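Local coordinates for surface presentation of antigens protein SpaO (Salmonella typhimurium, PDB 4YX1), which takes part in the type III secretion pathway needed for Salmonella entry into mammalian cells, this chain being the protein's C-terminal SPOA2 domain of the FliN family, at residues T34-I42 and L49-M57. Residues are numbered along the deposited sequence; the frame is centred on the assembly and turned at random.
Sequences TNAELNVEI and LGNGELVQM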
ATOM      1  N   THR A  34     -14.284  -3.113  -1.908  1.00 17.75           N
ATOM      2  CA  THR A  34     -14.430  -3.275  -3.342  1.00 21.54           C
ATOM      3  C   THR A  34     -13.650  -2.184  -4.071  1.00 22.33           C
ATOM      4  O   THR A  34     -13.739  -1.010  -3.719  1.00 23.36           O
ATOM      5  CB  THR A  34     -15.912  -3.209  -3.764  1.00 24.70           C
ATOM      6  OG1 THR A  34     -16.692  -4.095  -2.948  1.00 27.02           O
ATOM      7  CG2 THR A  34     -16.072  -3.582  -5.231  1.00 26.20           C
ATOM      8  N   ASN A  35     -12.852  -2.580  -5.053  1.00 21.88           N
ATOM      9  CA  ASN A  35     -12.112  -1.614  -5.874  1.00 23.05           C
ATOM     10  C   ASN A  35     -11.103  -0.723  -5.127  1.00 18.75           C
ATOM     11  O   ASN A  35     -10.729   0.341  -5.616  1.00 15.96           O
ATOM     12  CB  ASN A  35     -13.088  -0.716  -6.632  1.00 27.44           C
ATOM     13  CG  ASN A  35     -14.010  -1.495  -7.545  1.00 30.11           C
ATOM     14  OD1 ASN A  35     -15.215  -1.268  -7.558  1.00 31.30           O
ATOM     15  ND2 ASN A  35     -13.445  -2.424  -8.311  1.00 31.41           N
ATOM     16  N   ALA A  36     -10.640  -1.156  -3.961  1.00 16.08           N
ATOM     17  CA  ALA A  36      -9.449  -0.544  -3.383  1.00 14.07           C
ATOM     18  C   ALA A  36      -8.333  -0.558  -4.435  1.00 12.22           C
ATOM     19  O   ALA A  36      -7.543   0.382  -4.540  1.00 11.96           O
ATOM     20  CB  ALA A  36      -9.016  -1.281  -2.112  1.00 15.37           C
ATOM     21  N   GLU A  37      -8.301  -1.616  -5.241  1.00 12.69           N
ATOM     22  CA  GLU A  37      -7.280  -1.768  -6.280  1.00 13.34           C
ATOM     23  C   GLU A  37      -7.342  -0.707  -7.380  1.00 10.81           C
ATOM     24  O   GLU A  37      -6.391  -0.568  -8.151  1.00 10.71           O
ATOM     25  CB  GLU A  37      -7.385  -3.159  -6.920  1.00 17.48           C
ATOM     26  CG  GLU A  37      -8.618  -3.340  -7.797  1.00 21.42           C
ATOM     27  CD  GLU A  37      -8.795  -4.766  -8.272  1.00 25.44           C
ATOM     28  OE1 GLU A  37      -9.086  -5.647  -7.430  1.00 27.61           O
ATOM     29  OE2 GLU A  37      -8.643  -5.009  -9.488  1.00 27.11           O
ATOM     30  N   LEU A  38      -8.457   0.023  -7.465  1.00  9.32           N
ATOM     31  CA  LEU A  38      -8.589   1.106  -8.445  1.00 10.49           C
ATOM     32  C   LEU A  38      -8.014   2.421  -7.936  1.00 11.61           C
ATOM     33  O   LEU A  38      -8.009   3.419  -8.650  1.00 12.75           O
ATOM     34  CB  LEU A  38     -10.056   1.323  -8.821  1.00 11.29           C
ATOM     35  CG  LEU A  38     -10.802   0.117  -9.390  1.00 13.01           C
ATOM     36  CD1 LEU A  38     -12.197   0.523  -9.843  1.00 13.76           C
ATOM     37  CD2 LEU A  38     -10.029  -0.516 -10.540  1.00 15.55           C
ATOM     38  N   ASN A  39      -7.547   2.423  -6.692  1.00 10.71           N
ATOM     39  CA  ASN A  39      -7.040   3.628  -6.061  1.00 11.07           C
ATOM     40  C   ASN A  39      -5.794   3.318  -5.251  1.00  9.54           C
ATOM     41  O   ASN A  39      -5.731   3.577  -4.043  1.00  9.87           O
ATOM     42  CB  ASN A  39      -8.109   4.268  -5.167  1.00 13.94           C
ATOM     43  CG  ASN A  39      -7.703   5.646  -4.663  1.00 16.52           C
ATOM     44  OD1 ASN A  39      -6.996   6.390  -5.343  1.00 17.33           O
ATOM     45  ND2 ASN A  39      -8.126   5.976  -3.455  1.00 18.87           N
ATOM     46  N   VAL A  40      -4.800   2.751  -5.918  1.00  8.03           N
ATOM     47  CA  VAL A  40      -3.490   2.608  -5.303  1.00  7.32           C
ATOM     48  C   VAL A  40      -2.887   3.988  -5.191  1.00  7.22           C
ATOM     49  O   VAL A  40      -2.821   4.719  -6.166  1.00  9.89           O
ATOM     50  CB  VAL A  40      -2.567   1.692  -6.102  1.00  7.89           C
ATOM     51  CG1 VAL A  40      -1.189   1.622  -5.434  1.00  9.66           C
ATOM     52  CG2 VAL A  40      -3.197   0.310  -6.210  1.00 10.38           C
ATOM     53  N   GLU A  41      -2.501   4.374  -3.992  1.00  6.22           N
ATOM     54  CA  GLU A  41      -2.007   5.713  -3.769  1.00  6.41           C
ATOM     55  C   GLU A  41      -0.498   5.717  -3.650  1.00  6.85           C
ATOM     56  O   GLU A  41       0.086   4.862  -2.982  1.00  9.21           O
ATOM     57  CB  GLU A  41      -2.657   6.288  -2.527  1.00  7.27           C
ATOM     58  CG  GLU A  41      -4.140   6.525  -2.729  1.00  9.07           C
ATOM     59  CD  GLU A  41      -4.801   7.094  -1.506  1.00 11.33           C
ATOM     60  OE1 GLU A  41      -4.794   6.409  -0.468  1.00 13.60           O
ATOM     61  OE2 GLU A  41      -5.327   8.224  -1.575  1.00 13.17           O
ATOM     62  N   ILE A  42       0.133   6.668  -4.313  1.00  6.79           N
ATOM     63  CA  ILE A  42       1.572   6.831  -4.254  1.00  7.48           C
ATOM     64  C   ILE A  42       1.876   7.965  -3.295  1.00  6.91           C
ATOM     65  O   ILE A  42       1.472   9.098  -3.541  1.00  7.63           O
ATOM     66  CB  ILE A  42       2.145   7.112  -5.648  1.00  9.43           C
ATOM     67  CG1 ILE A  42       1.710   5.999  -6.604  1.00 12.61           C
ATOM     68  CG2 ILE A  42       3.669   7.243  -5.611  1.00 10.97           C
ATOM     69  CD1 ILE A  42       1.477   6.466  -7.981  1.00 16.78           C
ATOM     70  N   LEU A  49       1.006  11.800  -3.803  1.00  9.51           N
ATOM     71  CA  LEU A  49       1.582  12.287  -5.057  1.00 11.93           C
ATOM     72  C   LEU A  49       0.760  11.935  -6.276  1.00 11.84           C
ATOM     73  O   LEU A  49       0.847  12.593  -7.302  1.00 12.71           O
ATOM     74  CB  LEU A  49       2.971  11.712  -5.284  1.00 15.77           C
ATOM     75  CG  LEU A  49       4.146  12.199  -4.469  1.00 19.66           C
ATOM     76  CD1 LEU A  49       5.407  11.754  -5.191  1.00 20.85           C
ATOM     77  CD2 LEU A  49       4.100  13.703  -4.330  1.00 20.80           C
ATOM     78  N   GLY A  50       0.015  10.846  -6.195  1.00 11.53           N
ATOM     79  CA  GLY A  50      -0.696  10.378  -7.360  1.00 11.10           C
ATOM     80  C   GLY A  50      -1.431   9.112  -7.027  1.00  9.28           C
ATOM     81  O   GLY A  50      -1.305   8.579  -5.923  1.00  8.93           O
ATOM     82  N   ASN A  51      -2.202   8.625  -7.981  1.00  9.54           N
ATOM     83  CA  ASN A  51      -2.875   7.369  -7.766  1.00 10.20           C
ATOM     84  C   ASN A  51      -3.033   6.616  -9.059  1.00  8.27           C
ATOM     85  O   ASN A  51      -2.895   7.170 -10.157  1.00  8.74           O
ATOM     86  CB  ASN A  51      -4.232   7.572  -7.105  1.00 14.13           C
ATOM     87  CG  ASN A  51      -5.136   8.463  -7.908  1.00 16.70           C
ATOM     88  OD1 ASN A  51      -5.549   8.107  -9.009  1.00 18.50           O
ATOM     89  ND2 ASN A  51      -5.463   9.630  -7.358  1.00 18.57           N
ATOM     90  N   GLY A  52      -3.306   5.339  -8.918  1.00  8.26           N
ATOM     91  CA  GLY A  52      -3.392   4.477 -10.060  1.00  8.07           C
ATOM     92  C   GLY A  52      -4.113   3.198  -9.731  1.00  8.15           C
ATOM     93  O   GLY A  52      -4.782   3.070  -8.705  1.00 10.13           O
ATOM     94  N   GLU A  53      -3.950   2.236 -10.620  1.00  8.48           N
ATOM     95  CA  GLU A  53      -4.700   1.007 -10.586  1.00  8.79           C
ATOM     96  C   GLU A  53      -3.741  -0.150 -10.614  1.00  7.31           C
ATOM     97  O   GLU A  53      -2.778  -0.136 -11.366  1.00  7.66           O
ATOM     98  CB  GLU A  53      -5.651   0.976 -11.773  1.00 10.45           C
ATOM     99  CG  GLU A  53      -6.410  -0.306 -11.955  1.00 12.55           C
ATOM    100  CD  GLU A  53      -7.398  -0.216 -13.094  1.00 13.51           C
ATOM    101  OE1 GLU A  53      -7.539   0.861 -13.705  1.00 14.32           O
ATOM    102  OE2 GLU A  53      -8.050  -1.226 -13.380  1.00 13.66           O
ATOM    103  N   LEU A  54      -3.992  -1.143  -9.774  1.00  7.88           N
ATOM    104  CA  LEU A  54      -3.149  -2.322  -9.748  1.00  9.57           C
ATOM    105  C   LEU A  54      -3.362  -3.166 -11.011  1.00  9.62           C
ATOM    106  O   LEU A  54      -4.499  -3.420 -11.419  1.00 11.99           O
ATOM    107  CB  LEU A  54      -3.442  -3.127  -8.486  1.00 11.34           C
ATOM    108  CG  LEU A  54      -2.441  -4.181  -8.042  1.00 13.37           C
ATOM    109  CD1 LEU A  54      -1.126  -3.532  -7.691  1.00 13.57           C
ATOM    110  CD2 LEU A  54      -3.013  -4.907  -6.849  1.00 14.32           C
ATOM    111  N   VAL A  55      -2.257  -3.575 -11.630  1.00  7.77           N
ATOM    112  CA  VAL A  55      -2.280  -4.357 -12.870  1.00  9.10           C
ATOM    113  C   VAL A  55      -1.371  -5.561 -12.706  1.00  9.37           C
ATOM    114  O   VAL A  55      -0.303  -5.451 -12.112  1.00 11.88           O
ATOM    115  CB  VAL A  55      -1.803  -3.514 -14.075  1.00 12.25           C
ATOM    116  CG1 VAL A  55      -1.610  -4.369 -15.331  1.00 14.88           C
ATOM    117  CG2 VAL A  55      -2.768  -2.368 -14.335  1.00 14.10           C
ATOM    118  N   GLN A  56      -1.792  -6.717 -13.204  1.00 10.04           N
ATOM    119  CA  GLN A  56      -0.879  -7.849 -13.277  1.00 12.08           C
ATOM    120  C   GLN A  56      -0.125  -7.781 -14.587  1.00 11.49           C
ATOM    121  O   GLN A  56      -0.721  -7.880 -15.660  1.00 13.27           O
ATOM    122  CB  GLN A  56      -1.618  -9.181 -13.178  1.00 15.57           C
ATOM    123  CG  GLN A  56      -0.703 -10.375 -13.433  1.00 18.58           C
ATOM    124  CD  GLN A  56       0.250 -10.629 -12.296  1.00 23.04           C
ATOM    125  OE1 GLN A  56      -0.157 -11.057 -11.213  1.00 26.43           O
ATOM    126  NE2 GLN A  56       1.523 -10.359 -12.526  1.00 23.77           N
HETATM  127  N   MSE A  57       1.181  -7.569 -14.494  1.00 11.78           N
HETATM  128  CA  MSE A  57       2.047  -7.500 -15.663  1.00 13.08           C
HETATM  129  C   MSE A  57       2.628  -8.889 -15.909  1.00 14.44           C
HETATM  130  O   MSE A  57       2.235  -9.855 -15.250  1.00 15.62           O
HETATM  131  CB  MSE A  57       3.147  -6.456 -15.450  1.00 13.72           C
HETATM  132  CG  MSE A  57       2.620  -5.075 -15.071  1.00 15.38           C
HETATM  133 SE   MSE A  57       4.036  -3.773 -14.802  1.00 19.18          SE
HETATM  134  CE  MSE A  57       4.747  -3.726 -16.613  1.00 18.14           C
TER
HETATM  135  O   HOH W   1      -7.388  -3.275 -11.216  1.00 16.45           O
HETATM  136  O   HOH W   2      -6.574   5.533  -9.843  1.00 20.16           O
HETATM  137  O   HOH W   3      -5.966   8.925  -4.221  1.00 19.06           O
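Leu49 and Gly50 both face Ile42, a classic beta bulge: Leu49 N gives Ile42 O a nearly straight hydrogen bond of 2.8 Å, whereas Gly50 N reaches the same oxygen only weakly. Gly50 O accepts a hydrogen bond from Ile42 N, and Ile42, with CG1 beside its backbone N (chi1 -55°), lays CD1 4.0 Å from Gly50 C, no side chain obstructing it; Leu7, Phe9, Ile65 and Trp68 make its setting apolar. Asn51, on the face of Glu41, meets Asn39 obliquely: Asn51 CB lies 3.5 Å from Asn39 OD1, the amide planes 72° apart. Water 3 joins Asn39 OD1 to Glu41 OE2, while Glu41 OE1 salt-bridges Arg13. The short Asn51 amide suits its place: OD1 takes water 2, which also donates to Leu38 O, while the backbone stays in the sheet. Gly52 exchanges two backbone hydrogen bonds with Val40, continuing the FliN-type domain's antiparallel hairpin 40-44/47-56; like Gly50, it adds no side chain on the face of Val40 and Ile42. Long Glu53 runs its methylenes alongside Leu38 (Glu53 OE2 3.5 Å from Leu38 CD2), OE1 hydrogen-bonding His66 NE2. Leu54 N hydrogen-bonds Glu37 O; apolar and branched, Leu54 packs on Val40 and Leu11 of the second subunit.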